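Local structure of MIP07328p (Drosophila melanogaster, 6FKK) at residues Y187-G199 with F210-G222. The protein probably acts, through its extracellular Sema and PSI domains, as a chemorepellent axon guidance cue that binds semaphorin receptors. Numbering follows the deposited sequence.
Sequences YDLKQLNQPDFVG and FFRELSMEVMNFG. With NAG (2-acetamido-2-deoxy-beta-D-glucopyranose), chain E.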
ATOM      1  N   TYR A 187      -1.918  21.660  13.919  1.00 70.41           N
ATOM      2  CA  TYR A 187      -0.924  21.744  14.991  1.00 71.97           C
ATOM      3  C   TYR A 187      -1.360  20.970  16.234  1.00 85.46           C
ATOM      4  O   TYR A 187      -1.000  21.325  17.359  1.00 87.17           O
ATOM      5  CB  TYR A 187      -0.610  23.201  15.350  1.00 79.46           C
ATOM      6  CG  TYR A 187      -0.143  24.047  14.182  1.00 83.86           C
ATOM      7  CD1 TYR A 187       0.550  23.479  13.118  1.00 68.41           C
ATOM      8  CD2 TYR A 187      -0.398  25.414  14.142  1.00 70.00           C
ATOM      9  CE1 TYR A 187       0.976  24.248  12.047  1.00 80.06           C
ATOM     10  CE2 TYR A 187       0.024  26.193  13.076  1.00 68.28           C
ATOM     11  CZ  TYR A 187       0.710  25.605  12.032  1.00 86.71           C
ATOM     12  OH  TYR A 187       1.132  26.374  10.970  1.00 89.78           O
ATOM     13  N   ASP A 188      -2.140  19.911  16.041  1.00 94.14           N
ATOM     14  CA  ASP A 188      -2.569  19.030  17.120  1.00 93.33           C
ATOM     15  C   ASP A 188      -1.913  17.674  16.914  1.00 82.07           C
ATOM     16  O   ASP A 188      -2.183  16.993  15.919  1.00 82.94           O
ATOM     17  CB  ASP A 188      -4.092  18.901  17.157  1.00103.00           C
ATOM     18  CG  ASP A 188      -4.590  18.130  18.369  1.00103.09           C
ATOM     19  OD1 ASP A 188      -3.757  17.688  19.189  1.00103.96           O
ATOM     20  OD2 ASP A 188      -5.821  17.969  18.504  1.00 99.97           O
ATOM     21  N   LEU A 189      -1.053  17.285  17.855  1.00 73.46           N
ATOM     22  CA  LEU A 189      -0.282  16.058  17.723  1.00 67.37           C
ATOM     23  C   LEU A 189      -1.040  14.818  18.182  1.00 64.75           C
ATOM     24  O   LEU A 189      -0.551  13.704  17.970  1.00 59.52           O
ATOM     25  CB  LEU A 189       1.029  16.182  18.504  1.00 64.30           C
ATOM     26  CG  LEU A 189       1.925  17.352  18.092  1.00 56.26           C
ATOM     27  CD1 LEU A 189       3.159  17.419  18.973  1.00 49.93           C
ATOM     28  CD2 LEU A 189       2.319  17.242  16.627  1.00 66.34           C
ATOM     29  N   LYS A 190      -2.212  14.978  18.801  1.00 64.65           N
ATOM     30  CA  LYS A 190      -2.997  13.811  19.191  1.00 43.39           C
ATOM     31  C   LYS A 190      -3.599  13.123  17.972  1.00 49.89           C
ATOM     32  O   LYS A 190      -3.707  11.891  17.938  1.00 57.34           O
ATOM     33  CB  LYS A 190      -4.089  14.212  20.184  1.00 62.81           C
ATOM     34  CG  LYS A 190      -3.585  14.412  21.608  1.00 80.46           C
ATOM     35  CD  LYS A 190      -4.722  14.640  22.593  1.00 91.50           C
ATOM     36  CE  LYS A 190      -5.396  15.981  22.365  1.00 94.23           C
ATOM     37  NZ  LYS A 190      -6.401  16.275  23.423  1.00 93.78           N
ATOM     38  N   GLN A 191      -3.990  13.899  16.960  1.00 57.18           N
ATOM     39  CA  GLN A 191      -4.534  13.313  15.739  1.00 52.17           C
ATOM     40  C   GLN A 191      -3.424  12.874  14.791  1.00 55.70           C
ATOM     41  O   GLN A 191      -3.452  11.756  14.267  1.00 55.29           O
ATOM     42  CB  GLN A 191      -5.469  14.307  15.046  1.00 54.17           C
ATOM     43  CG  GLN A 191      -6.799  14.508  15.753  1.00 60.30           C
ATOM     44  CD  GLN A 191      -7.785  15.311  14.926  1.00 56.25           C
ATOM     45  OE1 GLN A 191      -7.394  16.130  14.095  1.00 47.94           O
ATOM     46  NE2 GLN A 191      -9.073  15.072  15.144  1.00 74.04           N
ATOM     47  N   LEU A 192      -2.439  13.740  14.561  1.00 55.79           N
ATOM     48  CA  LEU A 192      -1.340  13.444  13.650  1.00 45.22           C
ATOM     49  C   LEU A 192      -0.051  14.001  14.233  1.00 46.43           C
ATOM     50  O   LEU A 192      -0.012  15.155  14.663  1.00 67.80           O
ATOM     51  CB  LEU A 192      -1.599  14.039  12.262  1.00 43.06           C
ATOM     52  CG  LEU A 192      -2.741  13.415  11.458  1.00 37.71           C
ATOM     53  CD1 LEU A 192      -3.037  14.237  10.216  1.00 38.29           C
ATOM     54  CD2 LEU A 192      -2.386  11.991  11.083  1.00 36.19           C
ATOM     55  N   ASN A 193       1.001  13.179  14.239  1.00 66.09           N
ATOM     56  CA  ASN A 193       2.295  13.534  14.829  1.00 62.60           C
ATOM     57  C   ASN A 193       3.394  13.175  13.831  1.00 58.23           C
ATOM     58  O   ASN A 193       3.935  12.067  13.873  1.00 56.70           O
ATOM     59  CB  ASN A 193       2.491  12.820  16.164  1.00 65.43           C
ATOM     60  CG  ASN A 193       3.592  13.437  17.002  1.00 66.30           C
ATOM     61  OD1 ASN A 193       4.475  14.123  16.487  1.00 59.69           O
ATOM     62  ND2 ASN A 193       3.546  13.195  18.308  1.00 69.81           N
ATOM     63  N   GLN A 194       3.727  14.119  12.955  1.00 61.04           N
ATOM     64  CA  GLN A 194       4.721  13.928  11.903  1.00 60.52           C
ATOM     65  C   GLN A 194       4.487  12.642  11.105  1.00 50.12           C
ATOM     66  O   GLN A 194       5.363  11.768  11.056  1.00 79.11           O
ATOM     67  CB  GLN A 194       6.128  13.949  12.482  1.00 52.59           C
ATOM     68  CG  GLN A 194       6.454  15.190  13.294  1.00 64.09           C
ATOM     69  CD  GLN A 194       7.924  15.279  13.655  1.00 73.24           C
ATOM     70  OE1 GLN A 194       8.787  14.826  12.903  1.00 79.90           O
ATOM     71  NE2 GLN A 194       8.216  15.866  14.812  1.00 48.46           N
ATOM     72  N   PRO A 195       3.334  12.499  10.458  1.00 47.25           N
ATOM     73  CA  PRO A 195       3.020  11.238   9.783  1.00 44.57           C
ATOM     74  C   PRO A 195       3.594  11.162   8.378  1.00 39.57           C
ATOM     75  O   PRO A 195       3.737  12.164   7.675  1.00 58.46           O
ATOM     76  CB  PRO A 195       1.490  11.244   9.743  1.00 45.11           C
ATOM     77  CG  PRO A 195       1.155  12.690   9.600  1.00 37.49           C
ATOM     78  CD  PRO A 195       2.214  13.452  10.370  1.00 46.63           C
ATOM     79  N   ASP A 196       3.929   9.937   7.978  1.00 49.99           N
ATOM     80  CA  ASP A 196       4.297   9.608   6.605  1.00 36.34           C
ATOM     81  C   ASP A 196       3.258   8.622   6.090  1.00 34.42           C
ATOM     82  O   ASP A 196       3.213   7.472   6.540  1.00 46.70           O
ATOM     83  CB  ASP A 196       5.707   9.021   6.524  1.00 53.93           C
ATOM     84  CG  ASP A 196       6.786  10.026   6.889  1.00 76.42           C
ATOM     85  OD1 ASP A 196       6.449  11.184   7.216  1.00 93.94           O
ATOM     86  OD2 ASP A 196       7.978   9.655   6.850  1.00 84.65           O
ATOM     87  N   PHE A 197       2.418   9.071   5.162  1.00 49.12           N
ATOM     88  CA  PHE A 197       1.310   8.258   4.686  1.00 37.06           C
ATOM     89  C   PHE A 197       1.774   7.270   3.624  1.00 42.85           C
ATOM     90  O   PHE A 197       2.666   7.559   2.820  1.00 55.88           O
ATOM     91  CB  PHE A 197       0.197   9.145   4.129  1.00 34.18           C
ATOM     92  CG  PHE A 197      -0.370  10.105   5.134  1.00 44.72           C
ATOM     93  CD1 PHE A 197      -1.415   9.726   5.960  1.00 43.79           C
ATOM     94  CD2 PHE A 197       0.144  11.386   5.258  1.00 45.40           C
ATOM     95  CE1 PHE A 197      -1.938  10.605   6.888  1.00 50.21           C
ATOM     96  CE2 PHE A 197      -0.375  12.270   6.185  1.00 52.10           C
ATOM     97  CZ  PHE A 197      -1.418  11.879   7.002  1.00 50.98           C
ATOM     98  N   VAL A 198       1.155   6.090   3.628  1.00 50.06           N
ATOM     99  CA  VAL A 198       1.513   5.021   2.701  1.00 42.10           C
ATOM    100  C   VAL A 198       0.340   4.544   1.859  1.00 46.50           C
ATOM    101  O   VAL A 198       0.556   3.758   0.923  1.00 54.18           O
ATOM    102  CB  VAL A 198       2.147   3.820   3.437  1.00 45.91           C
ATOM    103  CG1 VAL A 198       3.294   4.273   4.332  1.00 41.93           C
ATOM    104  CG2 VAL A 198       1.095   3.067   4.235  1.00 53.86           C
ATOM    105  N   GLY A 199      -0.887   4.973   2.148  1.00 37.17           N
ATOM    106  CA  GLY A 199      -2.017   4.545   1.345  1.00 33.14           C
ATOM    107  C   GLY A 199      -3.375   4.946   1.879  1.00 41.58           C
ATOM    108  O   GLY A 199      -3.518   5.301   3.053  1.00 41.14           O
ATOM    109  N   PHE A 210      -3.580   4.752   5.906  1.00 30.34           N
ATOM    110  CA  PHE A 210      -2.508   3.991   6.531  1.00 29.89           C
ATOM    111  C   PHE A 210      -1.240   4.830   6.534  1.00 41.78           C
ATOM    112  O   PHE A 210      -0.852   5.376   5.496  1.00 54.33           O
ATOM    113  CB  PHE A 210      -2.278   2.665   5.803  1.00 29.40           C
ATOM    114  CG  PHE A 210      -3.457   1.733   5.858  1.00 46.84           C
ATOM    115  CD1 PHE A 210      -4.502   1.862   4.959  1.00 41.17           C
ATOM    116  CD2 PHE A 210      -3.523   0.735   6.817  1.00 46.57           C
ATOM    117  CE1 PHE A 210      -5.589   1.011   5.011  1.00 50.17           C
ATOM    118  CE2 PHE A 210      -4.607  -0.121   6.873  1.00 38.99           C
ATOM    119  CZ  PHE A 210      -5.641   0.018   5.968  1.00 52.53           C
ATOM    120  N   PHE A 211      -0.600   4.932   7.698  1.00 30.92           N
ATOM    121  CA  PHE A 211       0.564   5.795   7.847  1.00 31.35           C
ATOM    122  C   PHE A 211       1.332   5.387   9.096  1.00 39.16           C
ATOM    123  O   PHE A 211       0.846   4.623   9.932  1.00 45.20           O
ATOM    124  CB  PHE A 211       0.157   7.270   7.923  1.00 35.96           C
ATOM    125  CG  PHE A 211      -0.708   7.604   9.108  1.00 41.64           C
ATOM    126  CD1 PHE A 211      -2.083   7.437   9.048  1.00 32.01           C
ATOM    127  CD2 PHE A 211      -0.147   8.092  10.278  1.00 47.25           C
ATOM    128  CE1 PHE A 211      -2.882   7.744  10.135  1.00 32.82           C
ATOM    129  CE2 PHE A 211      -0.940   8.402  11.368  1.00 33.50           C
ATOM    130  CZ  PHE A 211      -2.309   8.228  11.296  1.00 45.37           C
ATOM    131  N   ARG A 212       2.548   5.916   9.207  1.00 51.22           N
ATOM    132  CA  ARG A 212       3.370   5.789  10.397  1.00 44.60           C
ATOM    133  C   ARG A 212       3.599   7.175  10.982  1.00 48.42           C
ATOM    134  O   ARG A 212       3.673   8.167  10.250  1.00 59.50           O
ATOM    135  CB  ARG A 212       4.710   5.112  10.085  1.00 33.36           C
ATOM    136  CG  ARG A 212       5.530   5.824   9.025  1.00 33.97           C
ATOM    137  CD  ARG A 212       6.794   5.045   8.685  1.00 45.50           C
ATOM    138  NE  ARG A 212       7.618   5.738   7.697  1.00 53.16           N
ATOM    139  CZ  ARG A 212       7.490   5.588   6.382  1.00 53.40           C
ATOM    140  NH1 ARG A 212       6.570   4.765   5.897  1.00 45.12           N
ATOM    141  NH2 ARG A 212       8.280   6.258   5.554  1.00 47.64           N
ATOM    142  N   GLU A 213       3.697   7.244  12.306  1.00 46.62           N
ATOM    143  CA  GLU A 213       3.796   8.530  12.983  1.00 36.37           C
ATOM    144  C   GLU A 213       4.496   8.340  14.319  1.00 38.84           C
ATOM    145  O   GLU A 213       4.679   7.218  14.795  1.00 42.98           O
ATOM    146  CB  GLU A 213       2.414   9.159  13.189  1.00 48.54           C
ATOM    147  CG  GLU A 213       1.537   8.392  14.166  1.00 35.84           C
ATOM    148  CD  GLU A 213       0.321   9.183  14.610  1.00 67.97           C
ATOM    149  OE1 GLU A 213      -0.606   8.575  15.185  1.00 67.08           O
ATOM    150  OE2 GLU A 213       0.295  10.413  14.386  1.00 72.88           O
ATOM    151  N   LEU A 214       4.879   9.464  14.921  1.00 48.69           N
ATOM    152  CA  LEU A 214       5.450   9.447  16.257  1.00 48.02           C
ATOM    153  C   LEU A 214       4.386   9.085  17.285  1.00 53.62           C
ATOM    154  O   LEU A 214       3.189   9.301  17.079  1.00 60.50           O
ATOM    155  CB  LEU A 214       6.065  10.805  16.596  1.00 64.31           C
ATOM    156  CG  LEU A 214       7.237  11.244  15.715  1.00 61.28           C
ATOM    157  CD1 LEU A 214       7.743  12.617  16.137  1.00 45.40           C
ATOM    158  CD2 LEU A 214       8.359  10.214  15.756  1.00 43.43           C
ATOM    159  N   SER A 215       4.834   8.532  18.406  1.00 59.96           N
ATOM    160  CA  SER A 215       3.941   7.987  19.417  1.00 81.61           C
ATOM    161  C   SER A 215       3.847   8.926  20.610  1.00 97.97           C
ATOM    162  O   SER A 215       4.865   9.423  21.101  1.00117.85           O
ATOM    163  CB  SER A 215       4.417   6.612  19.881  1.00 98.95           C
ATOM    164  OG  SER A 215       3.604   6.138  20.940  1.00111.62           O
ATOM    165  N   MET A 216       2.620   9.159  21.070  1.00110.22           N
ATOM    166  CA  MET A 216       2.377   9.816  22.344  1.00133.97           C
ATOM    167  C   MET A 216       2.065   8.832  23.458  1.00146.62           C
ATOM    168  O   MET A 216       2.385   9.106  24.619  1.00137.54           O
ATOM    169  CB  MET A 216       1.214  10.805  22.221  1.00139.82           C
ATOM    170  CG  MET A 216       1.466  11.965  21.279  1.00132.29           C
ATOM    171  SD  MET A 216       0.037  13.059  21.180  1.00128.50           S
ATOM    172  CE  MET A 216      -0.347  13.287  22.916  1.00137.36           C
ATOM    173  N   GLU A 217       1.466   7.686  23.124  1.00158.73           N
ATOM    174  CA  GLU A 217       1.008   6.744  24.138  1.00162.69           C
ATOM    175  C   GLU A 217       2.151   6.153  24.953  1.00158.02           C
ATOM    176  O   GLU A 217       1.903   5.603  26.032  1.00153.88           O
ATOM    177  CB  GLU A 217       0.200   5.622  23.482  1.00161.46           C
ATOM    178  CG  GLU A 217       0.922   4.913  22.347  1.00155.38           C
ATOM    179  CD  GLU A 217       0.067   3.842  21.700  1.00147.91           C
ATOM    180  OE1 GLU A 217      -0.967   3.472  22.291  1.00150.97           O
ATOM    181  OE2 GLU A 217       0.422   3.371  20.601  1.00139.83           O
ATOM    182  N   VAL A 218       3.391   6.242  24.465  1.00157.75           N
ATOM    183  CA  VAL A 218       4.522   5.825  25.280  1.00160.16           C
ATOM    184  C   VAL A 218       4.624   6.743  26.495  1.00180.76           C
ATOM    185  O   VAL A 218       4.308   7.939  26.431  1.00188.62           O
ATOM    186  CB  VAL A 218       5.829   5.821  24.470  1.00133.26           C
ATOM    187  CG1 VAL A 218       5.880   4.608  23.552  1.00101.08           C
ATOM    188  CG2 VAL A 218       5.960   7.099  23.663  1.00138.11           C
ATOM    189  N   MET A 219       5.061   6.169  27.619  1.00180.38           N
ATOM    190  CA  MET A 219       5.048   6.889  28.890  1.00178.55           C
ATOM    191  C   MET A 219       5.864   8.175  28.817  1.00180.16           C
ATOM    192  O   MET A 219       5.374   9.255  29.168  1.00174.15           O
ATOM    193  CB  MET A 219       5.573   5.981  30.004  1.00176.49           C
ATOM    194  CG  MET A 219       6.639   4.999  29.541  1.00171.75           C
ATOM    195  SD  MET A 219       7.681   4.391  30.880  1.00177.51           S
ATOM    196  CE  MET A 219       8.616   5.870  31.267  1.00172.03           C
ATOM    197  N   ASN A 220       7.109   8.080  28.360  1.00190.04           N
ATOM    198  CA  ASN A 220       8.015   9.219  28.328  1.00192.47           C
ATOM    199  C   ASN A 220       7.940  10.009  27.027  1.00195.24           C
ATOM    200  O   ASN A 220       8.806  10.856  26.787  1.00196.67           O
ATOM    201  CB  ASN A 220       9.451   8.748  28.564  1.00185.31           C
ATOM    202  CG  ASN A 220       9.798   7.517  27.752  1.00172.76           C
ATOM    203  OD1 ASN A 220       9.015   6.570  27.675  1.00167.95           O
ATOM    204  ND2 ASN A 220      10.973   7.526  27.136  1.00163.75           N
ATOM    205  N   PHE A 221       6.930   9.754  26.190  1.00191.13           N
ATOM    206  CA  PHE A 221       6.781  10.429  24.899  1.00184.32           C
ATOM    207  C   PHE A 221       8.026  10.245  24.030  1.00183.02           C
ATOM    208  O   PHE A 221       8.384  11.116  23.233  1.00186.70           O
ATOM    209  CB  PHE A 221       6.448  11.916  25.091  1.00182.60           C
ATOM    210  CG  PHE A 221       6.095  12.638  23.818  1.00175.62           C
ATOM    211  CD1 PHE A 221       5.063  12.193  23.010  1.00164.97           C
ATOM    212  CD2 PHE A 221       6.795  13.773  23.438  1.00175.44           C
ATOM    213  CE1 PHE A 221       4.744  12.860  21.842  1.00162.88           C
ATOM    214  CE2 PHE A 221       6.479  14.444  22.273  1.00171.20           C
ATOM    215  CZ  PHE A 221       5.451  13.987  21.475  1.00167.14           C
ATOM    216  N   GLY A 222       8.697   9.106  24.184  1.00169.13           N
ATOM    217  CA  GLY A 222       9.895   8.853  23.407  1.00155.84           C
ATOM    218  C   GLY A 222       9.601   8.802  21.921  1.00144.70           C
ATOM    219  O   GLY A 222       8.491   8.481  21.491  1.00148.02           O
TER
HETATM  220  C1  NAG E1014       5.925  14.270   4.395  1.00111.58           C
HETATM  221  C2  NAG E1014       7.131  15.226   4.486  1.00130.58           C
HETATM  222  C3  NAG E1014       7.495  15.532   5.940  1.00130.63           C
HETATM  223  C4  NAG E1014       6.270  15.978   6.726  1.00144.43           C
HETATM  224  C5  NAG E1014       5.179  14.926   6.597  1.00141.57           C
HETATM  225  C6  NAG E1014       3.906  15.302   7.319  1.00158.52           C
HETATM  226  C7  NAG E1014       8.942  13.582   4.123  1.00144.20           C
HETATM  227  C8  NAG E1014      10.102  13.205   3.251  1.00135.37           C
HETATM  228  N2  NAG E1014       8.281  14.694   3.769  1.00144.18           N
HETATM  229  O3  NAG E1014       8.484  16.554   5.967  1.00119.74           O
HETATM  230  O4  NAG E1014       6.605  16.150   8.098  1.00155.49           O
HETATM  231  O5  NAG E1014       4.846  14.763   5.212  1.00114.25           O
HETATM  232  O6  NAG E1014       4.180  15.996   8.528  1.00165.56           O
HETATM  233  O7  NAG E1014       8.621  12.908   5.100  1.00150.69           O
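The carboxylate of Glu213 is gripped at both oxygens. OE2 takes the backbone N-H of Asn193, with Asn193 N 2.9 Å from Glu213 OE2 in a rather bent bond (137° at the hydrogen), while OE1 makes salt bridges to Lys252 and Arg228. Glu213 CG sits between the backbone N and the carbonyl carbon (chi1 67°), and from there the extended chain carries the acid to the loop. Lys252 also donates to the carbonyls of Lys190 and Gln191, so acid and lysine together hold the backbone from Lys190 to Asn193. Leu214 N returns a straighter bond to Asn193 O at 3.0 Å, and Asn193 ND2 comes to the edge of the Phe221 ring.

Strands 196-199 and 210-214 pair as part of an antiparallel hairpin. Asp196 N gives to Arg212 O at 2.9 Å and Arg212 N to Asp196 O at 3.2 Å, both nearly straight. Further along the strands, Val198 and Gly199 both face Phe210 in a classic beta bulge: Phe210 O accepts from Val198 N at 2.8 Å and only weakly from Gly199 N. On one face, Phe197 and Phe211 lie side by side with ring planes 53° apart, while Pro195 CB and Leu192 CD2 meet the Phe211 ring further round. On the other, the Arg212 guanidinium lies over Asp196 CB. Asp196 OD2, 3.6 Å from Arg212 NH2, lies well out of the guanidinium plane, so no N-H is aimed at it and this long salt bridge is one of charge. An alanine in place of Arg212 would probably leave Asp196 without this countercharge and Asp196 CB and Val198 CG1 without the guanidinium that packs on them.

Asp196 and Pro195 also border an N-acetylglucosamine of the protein's own glycan. Directional bonds thus fix this Sema-domain propeller hairpin and its entering loop; the Asp196 and Arg212 side chains add charge attraction and packing.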